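Local coordinates for DUF4785 domain-containing protein (Legionella pneumophila subsp. pneumophila, PDB 4KH9) that is of unknown function but binds calcium and is built from three domains, two of which belong to the immunoglobulin-like E-set clan, at residues 198-203 and 239-244; 209-214 and 223-228; 281-286 and 329-334. All blocks are in the same frame, centred on the assembly; numbering follows the deposited sequence.

Interaction 1 (198-203 and 239-244)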
loop_
_atom_site.group_PDB
_atom_site.type_symbol
_atom_site.label_atom_id
_atom_site.label_comp_id
_atom_site.label_asym_id
_atom_site.label_seq_id
_atom_site.Cartn_x
_atom_site.Cartn_y
_atom_site.Cartn_z
ATOM N N ASP A 198 1.839 -17.650 -1.900
ATOM C CA ASP A 198 2.076 -16.898 -3.147
ATOM C C ASP A 198 2.137 -15.423 -2.778
ATOM O O ASP A 198 1.355 -15.001 -1.922
ATOM C CB ASP A 198 0.951 -17.170 -4.177
ATOM C CG ASP A 198 0.647 -18.635 -4.450
ATOM O OD1 ASP A 198 1.563 -19.359 -4.907
ATOM O OD2 ASP A 198 -0.514 -19.060 -4.209
ATOM N N ALA A 199 3.060 -14.650 -3.356
ATOM C CA ALA A 199 3.150 -13.214 -3.041
ATOM C C ALA A 199 3.706 -12.446 -4.236
ATOM O O ALA A 199 4.540 -12.962 -4.984
ATOM C CB ALA A 199 4.014 -12.987 -1.797
ATOM N N ARG A 200 3.216 -11.224 -4.435
ATOM C CA ARG A 200 3.658 -10.387 -5.540
ATOM C C ARG A 200 3.488 -8.946 -5.184
ATOM O O ARG A 200 2.806 -8.615 -4.231
ATOM C CB ARG A 200 2.865 -10.721 -6.831
ATOM C CG ARG A 200 1.349 -10.419 -6.683
ATOM C CD ARG A 200 0.622 -10.717 -7.971
ATOM N NE ARG A 200 -0.774 -10.277 -7.926
ATOM C CZ ARG A 200 -1.594 -10.300 -8.973
ATOM N NH1 ARG A 200 -1.166 -10.743 -10.151
ATOM N NH2 ARG A 200 -2.847 -9.879 -8.852
ATOM N N LEU A 201 4.051 -8.084 -6.010
ATOM C CA LEU A 201 3.955 -6.622 -5.878
ATOM C C LEU A 201 3.149 -6.125 -7.043
ATOM O O LEU A 201 3.428 -6.522 -8.175
ATOM C CB LEU A 201 5.367 -5.981 -5.846
ATOM C CG LEU A 201 6.336 -6.600 -4.828
ATOM C CD1 LEU A 201 7.749 -5.965 -4.946
ATOM C CD2 LEU A 201 5.788 -6.461 -3.393
ATOM N N VAL A 202 2.139 -5.283 -6.776
ATOM C CA VAL A 202 1.259 -4.741 -7.823
ATOM C C VAL A 202 1.386 -3.216 -7.821
ATOM O O VAL A 202 1.176 -2.553 -6.808
ATOM C CB VAL A 202 -0.226 -5.214 -7.655
ATOM C CG1 VAL A 202 -1.080 -4.736 -8.832
ATOM C CG2 VAL A 202 -0.317 -6.743 -7.554
ATOM N N GLY A 203 1.731 -2.685 -8.975
ATOM C CA GLY A 203 1.914 -1.260 -9.193
ATOM C C GLY A 203 0.659 -0.539 -9.638
ATOM O O GLY A 203 -0.307 -1.182 -10.044
ATOM N N TYR A 239 1.305 -2.185 -3.832
ATOM C CA TYR A 239 0.839 -3.119 -2.839
ATOM C C TYR A 239 1.562 -4.427 -2.942
ATOM O O TYR A 239 1.865 -4.919 -4.029
ATOM C CB TYR A 239 -0.704 -3.390 -2.948
ATOM C CG TYR A 239 -1.547 -2.258 -2.425
ATOM C CD1 TYR A 239 -1.869 -1.168 -3.236
ATOM C CD2 TYR A 239 -1.949 -2.220 -1.089
ATOM C CE1 TYR A 239 -2.581 -0.075 -2.732
ATOM C CE2 TYR A 239 -2.680 -1.143 -0.584
ATOM C CZ TYR A 239 -2.968 -0.061 -1.404
ATOM O OH TYR A 239 -3.679 1.007 -0.922
ATOM N N LEU A 240 1.852 -4.963 -1.788
ATOM C CA LEU A 240 2.251 -6.328 -1.561
ATOM C C LEU A 240 0.958 -7.124 -1.440
ATOM O O LEU A 240 0.102 -6.753 -0.633
ATOM C CB LEU A 240 3.140 -6.475 -0.312
ATOM C CG LEU A 240 3.306 -7.918 0.214
ATOM C CD1 LEU A 240 4.086 -8.787 -0.803
ATOM C CD2 LEU A 240 3.957 -7.944 1.596
ATOM N N GLU A 241 0.781 -8.160 -2.282
ATOM C CA GLU A 241 -0.397 -9.044 -2.232
ATOM C C GLU A 241 0.062 -10.446 -1.938
ATOM O O GLU A 241 0.960 -10.948 -2.622
ATOM C CB GLU A 241 -1.188 -9.052 -3.572
ATOM C CG GLU A 241 -1.773 -7.737 -4.052
ATOM C CD GLU A 241 -2.697 -7.926 -5.244
ATOM O OE1 GLU A 241 -2.503 -8.892 -6.023
ATOM O OE2 GLU A 241 -3.602 -7.078 -5.418
ATOM N N THR A 242 -0.496 -11.067 -0.941
ATOM C CA THR A 242 -0.099 -12.432 -0.635
ATOM C C THR A 242 -1.334 -13.282 -0.347
ATOM O O THR A 242 -2.355 -12.784 0.156
ATOM C CB THR A 242 0.936 -12.496 0.506
ATOM O OG1 THR A 242 1.235 -13.864 0.795
ATOM C CG2 THR A 242 0.483 -11.805 1.753
ATOM N N ASP A 243 -1.197 -14.582 -0.643
ATOM C CA ASP A 243 -2.216 -15.608 -0.468
ATOM C C ASP A 243 -1.566 -16.819 0.143
ATOM O O ASP A 243 -0.522 -17.278 -0.326
ATOM C CB ASP A 243 -2.900 -15.946 -1.818
ATOM C CG ASP A 243 -4.312 -16.513 -1.728
ATOM O OD1 ASP A 243 -4.836 -16.670 -0.581
ATOM O OD2 ASP A 243 -4.902 -16.799 -2.794
ATOM N N VAL A 244 -2.135 -17.288 1.250
ATOM C CA VAL A 244 -1.601 -18.425 1.978
ATOM C C VAL A 244 -2.723 -19.494 2.181
ATOM O O VAL A 244 -3.865 -19.156 2.554
ATOM C CB VAL A 244 -1.031 -17.914 3.324
ATOM C CG1 VAL A 244 -0.669 -19.048 4.266
ATOM C CG2 VAL A 244 0.177 -16.989 3.101
#
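The side chain of Arg200 lies beside that of Glu241, the two pointing the same way over one face of an antiparallel strand pair in the central DUF4785 domain, whose E-set membership is consistent with an immunoglobulin-like β-sandwich. Arg200 CG stands between the backbone N and the carbonyl carbon (chi1 63°), and the chain then runs extended to NE. Both contacts of the salt bridge fall on one carboxylate oxygen: Arg200 NE is 2.9 Å from Glu241 OE1, and Arg200 NH2 is 3.0 Å from it. OE1 sits at the guanidinium edge, in its plane. It offers its syn lone pair to NH2, while NE meets it on the anti side, 27° out of the carboxylate plane; the two flat groups are turned 34° apart. The Val202 side chain crosses that of Glu241 at a slant, CG2 3.5 Å from Glu241 CD. The other face is mostly apolar: Leu201 CD2 meets Leu240 CD1 at 3.9 Å, and Ala199 lies next to them, all packing toward strand 178-186. Thr242, also on this face, places OG1 2.9 Å from Asp198 O, a carbonyl gripped by two donors, the second being Asp243 N. Asp198 and nearby Asp196 are calcium-site residues, and Asp243 has a salt-bridge partner in Arg254. The carboxylates of Asp198 and Asp243 are not in contact, OD2 to OD2 5.1 Å.

Interaction 2 (209-214 and 223-228); sequences ISLNLT and GTATLD
Asn212 and Thr224 form a hydrogen-bonded pair of this β-hairpin, and each supplies one backbone donor and one backbone acceptor. Asn212 N reaches Thr224 O at 2.8 Å. In return Thr224 N lies 2.9 Å from Asn212 O; the same oxygen also receives a CA-H contact from Gly223. Above the pair, one water links the side chains, donating to Asn212 OD1 at 2.8 Å and hydrogen-bonded to Thr224 OG1 at 3.2 Å. On one side Leu213 and Gly223 form a non-hydrogen-bonded pair; toward Ile209 and Thr226 the pairing ends, and apolar groups take over. Leu211 CD2 touches Ala225 CB at 3.6 Å, while Ile209 CG2, anti to its backbone N, meets the same methyl at 3.7 Å. Gly223 is covered by leucine methyls, its CA being 3.8 Å from Leu213 CD2, with Leu211 CD1 close by. The backbones of Ile209 and Leu211 hydrogen-bond with Leu201 and Ala199 of strand 196-202, and those of Gly223 and Ala225 with Ala181 and Leu179 of strand 178-186. The hairpin 208-217/220-226 is thus held between these two strands, with Leu227 reaching across to Phe261 and Tyr263 of strand 251-264.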
loop_
_atom_site.group_PDB
_atom_site.type_symbol
_atom_site.label_atom_id
_atom_site.label_comp_id
_atom_site.label_asym_id
_atom_site.label_seq_id
_atom_site.Cartn_x
_atom_site.Cartn_y
_atom_site.Cartn_z
ATOM N N ILE A 209 5.410 -7.513 -10.055
ATOM C CA ILE A 209 6.748 -8.004 -9.740
ATOM C C ILE A 209 6.505 -9.157 -8.752
ATOM O O ILE A 209 5.990 -8.931 -7.675
ATOM C CB ILE A 209 7.734 -6.905 -9.229
ATOM C CG1 ILE A 209 8.000 -5.825 -10.307
ATOM C CG2 ILE A 209 9.060 -7.544 -8.760
ATOM C CD1 ILE A 209 8.666 -4.540 -9.796
ATOM N N SER A 210 6.800 -10.395 -9.147
ATOM C CA SER A 210 6.629 -11.563 -8.280
ATOM C C SER A 210 7.702 -11.570 -7.163
ATOM O O SER A 210 8.785 -11.022 -7.356
ATOM C CB SER A 210 6.708 -12.843 -9.108
ATOM O OG SER A 210 5.685 -12.848 -10.094
ATOM N N LEU A 211 7.355 -12.048 -5.967
ATOM C CA LEU A 211 8.342 -12.105 -4.883
ATOM C C LEU A 211 8.948 -13.447 -4.841
ATOM O O LEU A 211 8.207 -14.422 -4.966
ATOM C CB LEU A 211 7.731 -11.831 -3.496
ATOM C CG LEU A 211 7.414 -10.474 -2.980
ATOM C CD1 LEU A 211 7.071 -10.623 -1.495
ATOM C CD2 LEU A 211 8.599 -9.518 -3.065
ATOM N N ASN A 212 10.265 -13.525 -4.607
ATOM C CA ASN A 212 10.976 -14.790 -4.457
ATOM C C ASN A 212 10.953 -15.135 -2.981
ATOM O O ASN A 212 11.476 -14.362 -2.160
ATOM C CB ASN A 212 12.382 -14.645 -5.019
ATOM C CG ASN A 212 12.390 -14.235 -6.481
ATOM O OD1 ASN A 212 12.967 -13.215 -6.869
ATOM N ND2 ASN A 212 11.707 -14.990 -7.316
ATOM N N LEU A 213 10.317 -16.253 -2.628
ATOM C CA LEU A 213 10.095 -16.620 -1.235
ATOM C C LEU A 213 11.061 -17.659 -0.678
ATOM O O LEU A 213 11.539 -18.564 -1.376
ATOM C CB LEU A 213 8.643 -17.177 -1.065
ATOM C CG LEU A 213 7.496 -16.235 -1.462
ATOM C CD1 LEU A 213 6.187 -17.011 -1.635
ATOM C CD2 LEU A 213 7.321 -15.130 -0.456
ATOM N N THR A 214 11.274 -17.555 0.644
ATOM C CA THR A 214 12.056 -18.511 1.425
ATOM C C THR A 214 11.317 -18.757 2.699
ATOM O O THR A 214 10.840 -17.823 3.300
ATOM C CB THR A 214 13.526 -18.048 1.693
ATOM O OG1 THR A 214 13.496 -16.771 2.322
ATOM C CG2 THR A 214 14.373 -17.964 0.438
ATOM N N GLY A 223 10.107 -12.746 1.694
ATOM C CA GLY A 223 10.071 -12.583 0.252
ATOM C C GLY A 223 10.924 -11.413 -0.193
ATOM O O GLY A 223 10.965 -10.396 0.491
ATOM N N THR A 224 11.630 -11.549 -1.319
ATOM C CA THR A 224 12.408 -10.446 -1.875
ATOM C C THR A 224 12.098 -10.263 -3.347
ATOM O O THR A 224 11.703 -11.215 -4.021
ATOM C CB THR A 224 13.940 -10.610 -1.698
ATOM O OG1 THR A 224 14.406 -11.714 -2.473
ATOM C CG2 THR A 224 14.371 -10.742 -0.257
ATOM N N ALA A 225 12.332 -9.040 -3.838
ATOM C CA ALA A 225 12.266 -8.629 -5.233
ATOM C C ALA A 225 13.000 -7.315 -5.401
ATOM O O ALA A 225 13.068 -6.525 -4.457
ATOM C CB ALA A 225 10.808 -8.483 -5.681
ATOM N N THR A 226 13.489 -7.053 -6.608
ATOM C CA THR A 226 14.124 -5.797 -7.007
ATOM C C THR A 226 13.050 -4.934 -7.597
ATOM O O THR A 226 12.299 -5.396 -8.466
ATOM C CB THR A 226 15.291 -6.055 -8.010
ATOM O OG1 THR A 226 16.251 -6.827 -7.328
ATOM C CG2 THR A 226 15.961 -4.760 -8.508
ATOM N N LEU A 227 12.992 -3.675 -7.169
ATOM C CA LEU A 227 11.991 -2.759 -7.701
ATOM C C LEU A 227 12.639 -2.006 -8.833
ATOM O O LEU A 227 13.584 -1.239 -8.627
ATOM C CB LEU A 227 11.447 -1.835 -6.598
ATOM C CG LEU A 227 10.630 -2.530 -5.507
ATOM C CD1 LEU A 227 10.630 -1.710 -4.259
ATOM C CD2 LEU A 227 9.181 -2.785 -5.941
ATOM N N ASP A 228 12.222 -2.325 -10.054
ATOM C CA ASP A 228 12.894 -1.740 -11.193
ATOM C C ASP A 228 11.896 -1.231 -12.223
ATOM O O ASP A 228 12.231 -1.135 -13.407
ATOM C CB ASP A 228 13.881 -2.755 -11.811
ATOM C CG ASP A 228 13.304 -4.081 -12.269
ATOM O OD1 ASP A 228 12.056 -4.251 -12.206
ATOM O OD2 ASP A 228 14.097 -4.957 -12.689
HETATM O O HOH W 1 14.711 -11.433 -5.677
#

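Interaction 3 (281-286 and 329-334)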
loop_
_atom_site.group_PDB
_atom_site.type_symbol
_atom_site.label_atom_id
_atom_site.label_comp_id
_atom_site.label_asym_id
_atom_site.label_seq_id
_atom_site.Cartn_x
_atom_site.Cartn_y
_atom_site.Cartn_z
ATOM N N LEU A 281 19.466 34.603 6.245
ATOM C CA LEU A 281 20.003 33.235 6.244
ATOM C C LEU A 281 19.629 32.540 4.953
ATOM O O LEU A 281 18.496 32.086 4.796
ATOM C CB LEU A 281 19.483 32.462 7.462
ATOM C CG LEU A 281 20.283 31.260 7.951
ATOM C CD1 LEU A 281 21.810 31.475 7.864
ATOM C CD2 LEU A 281 19.877 30.904 9.358
ATOM N N THR A 282 20.582 32.494 4.006
ATOM C CA THR A 282 20.345 31.943 2.681
ATOM C C THR A 282 21.329 30.822 2.402
ATOM O O THR A 282 22.529 30.939 2.687
ATOM C CB THR A 282 20.421 33.062 1.624
ATOM O OG1 THR A 282 19.509 34.093 1.979
ATOM C CG2 THR A 282 20.051 32.592 0.244
ATOM N N PHE A 283 20.798 29.727 1.840
ATOM C CA PHE A 283 21.572 28.542 1.496
ATOM C C PHE A 283 21.432 28.250 0.034
ATOM O O PHE A 283 20.428 28.625 -0.569
ATOM C CB PHE A 283 21.126 27.321 2.325
ATOM C CG PHE A 283 21.206 27.516 3.814
ATOM C CD1 PHE A 283 20.153 28.101 4.515
ATOM C CD2 PHE A 283 22.353 27.160 4.517
ATOM C CE1 PHE A 283 20.256 28.347 5.881
ATOM C CE2 PHE A 283 22.446 27.392 5.892
ATOM C CZ PHE A 283 21.396 27.984 6.561
ATOM N N VAL A 284 22.441 27.592 -0.541
ATOM C CA VAL A 284 22.452 27.182 -1.942
ATOM C C VAL A 284 22.761 25.679 -2.006
ATOM O O VAL A 284 23.667 25.200 -1.329
ATOM C CB VAL A 284 23.390 28.010 -2.869
ATOM C CG1 VAL A 284 22.801 29.383 -3.178
ATOM C CG2 VAL A 284 24.805 28.134 -2.317
ATOM N N VAL A 285 21.992 24.943 -2.797
ATOM C CA VAL A 285 22.173 23.494 -2.947
ATOM C C VAL A 285 22.343 23.173 -4.417
ATOM O O VAL A 285 21.535 23.630 -5.231
ATOM C CB VAL A 285 21.009 22.652 -2.337
ATOM C CG1 VAL A 285 21.399 21.175 -2.179
ATOM C CG2 VAL A 285 20.549 23.202 -1.005
ATOM N N THR A 286 23.333 22.327 -4.755
ATOM C CA THR A 286 23.520 21.851 -6.128
ATOM C C THR A 286 22.554 20.660 -6.334
ATOM O O THR A 286 22.371 19.837 -5.428
ATOM C CB THR A 286 25.002 21.508 -6.390
ATOM O OG1 THR A 286 25.773 22.706 -6.351
ATOM C CG2 THR A 286 25.226 20.813 -7.717
ATOM N N LEU A 329 20.026 25.627 -6.409
ATOM C CA LEU A 329 18.765 26.084 -5.829
ATOM C C LEU A 329 19.056 26.847 -4.558
ATOM O O LEU A 329 19.940 26.465 -3.802
ATOM C CB LEU A 329 17.799 24.926 -5.562
ATOM C CG LEU A 329 16.789 24.615 -6.657
ATOM C CD1 LEU A 329 17.470 24.230 -7.988
ATOM C CD2 LEU A 329 15.904 23.485 -6.222
ATOM N N GLN A 330 18.331 27.927 -4.349
ATOM C CA GLN A 330 18.515 28.808 -3.222
ATOM C C GLN A 330 17.289 28.808 -2.310
ATOM O O GLN A 330 16.175 28.826 -2.796
ATOM C CB GLN A 330 18.761 30.222 -3.782
ATOM C CG GLN A 330 19.486 31.141 -2.841
ATOM C CD GLN A 330 19.523 32.542 -3.383
ATOM O OE1 GLN A 330 18.786 33.416 -2.922
ATOM N NE2 GLN A 330 20.330 32.774 -4.417
ATOM N N PHE A 331 17.490 28.786 -0.993
ATOM C CA PHE A 331 16.390 28.859 -0.034
ATOM C C PHE A 331 16.845 29.712 1.124
ATOM O O PHE A 331 18.042 29.768 1.406
ATOM C CB PHE A 331 15.864 27.479 0.413
ATOM C CG PHE A 331 16.811 26.588 1.171
ATOM C CD1 PHE A 331 17.677 25.732 0.496
ATOM C CD2 PHE A 331 16.817 26.578 2.563
ATOM C CE1 PHE A 331 18.544 24.892 1.201
ATOM C CE2 PHE A 331 17.698 25.753 3.266
ATOM C CZ PHE A 331 18.537 24.895 2.582
ATOM N N THR A 332 15.894 30.417 1.754
ATOM C CA THR A 332 16.148 31.393 2.805
ATOM C C THR A 332 15.258 31.195 4.024
ATOM O O THR A 332 14.111 30.783 3.889
ATOM C CB THR A 332 15.870 32.819 2.229
ATOM O OG1 THR A 332 16.495 32.982 0.964
ATOM C CG2 THR A 332 16.312 33.948 3.158
ATOM N N PHE A 333 15.773 31.574 5.195
ATOM C CA PHE A 333 15.036 31.601 6.457
ATOM C C PHE A 333 15.020 33.029 7.001
ATOM O O PHE A 333 15.909 33.824 6.673
ATOM C CB PHE A 333 15.618 30.626 7.496
ATOM C CG PHE A 333 15.640 29.186 7.051
ATOM C CD1 PHE A 333 14.476 28.426 7.034
ATOM C CD2 PHE A 333 16.830 28.577 6.673
ATOM C CE1 PHE A 333 14.509 27.082 6.658
ATOM C CE2 PHE A 333 16.852 27.238 6.293
ATOM C CZ PHE A 333 15.687 26.508 6.259
ATOM N N ASP A 334 14.027 33.343 7.844
ATOM C CA ASP A 334 13.896 34.677 8.419
ATOM C C ASP A 334 14.883 34.930 9.570
ATOM O O ASP A 334 15.629 35.912 9.482
ATOM C CB ASP A 334 12.458 34.920 8.891
ATOM C CG ASP A 334 11.510 35.155 7.734
ATOM O OD1 ASP A 334 11.910 35.840 6.771
ATOM O OD2 ASP A 334 10.353 34.706 7.817
#
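The Phe331 ring carries Phe283 CB over one face, 3.8 Å from the ring centroid in a CH-pi contact, while Val285 CG2 and Phe333 CE2 lie at its edge and in its plane. Val285 CG2 comes within 3.4 Å of Phe331 CE1. With Phe283 the rings make an aromatic cluster on the inner side of an antiparallel strand pair, in a C-terminal domain whose two facing sheets are consistent with the immunoglobulin-like sandwich of the E-set clan. Phe283 and Phe331 are nearly parallel, their planes 23° apart, but they are slid so far, with centroids 5.3 Å apart, that they barely overlap. Phe283 and Phe333 instead meet rim to rim, planes at 69°, where Phe283 CE1 is 3.5 Å from Phe333 CD2. Phe331 CG stands between its backbone N and carbonyl carbon (chi1 64°), and the ring then lies near Phe283 CB. Leu297 of strand 293-302 and Leu346 and Leu349 of strand 345-353 close over the cluster from the opposing sheet.

The other face is more polar. Thr282 CG2 packs against Gln330 CG at 3.5 Å, the two side chains crossing. Thr282 OG1 and Thr332 OG1 are joined by a weak hydrogen bond at 3.4 Å, but the firmer partner of Thr282 OG1 is the carbonyl of Pro280. Along the outer side of strand 325-333, His26 accepts from the Thr332 backbone and Arg318 donates to that of Gln330, so residues beyond the sheet satisfy these groups. The carbonyl oxygen of Phe333 is buried with no partner in the model. Between the strands, Phe283 with Phe331 and Val285 with Leu329 are hydrogen-bonded pairs, and the shortest backbone bond is Val285 N to Leu329 O at 2.7 Å.

Interactions 1 and 2 belong to one sheet of the central domain, and interaction 2 is nested within the chain loop that interaction 1 closes. Their centres lie 10 Å apart. Strands 196-202 and 208-217 are neighbours that join them through a probable hydrogen bond from Leu201 N to Ile209 O at 2.7 Å, and the side chains of Leu240 and Leu211 continue the shared core. Interaction 3 follows later in the chain, in the C-terminal domain, with centres about 43 Å and 41 Å from those of interactions 1 and 2 and touching neither. The example illustrates a modular protein: strand pairing is repeated in separate domains, each with its own core.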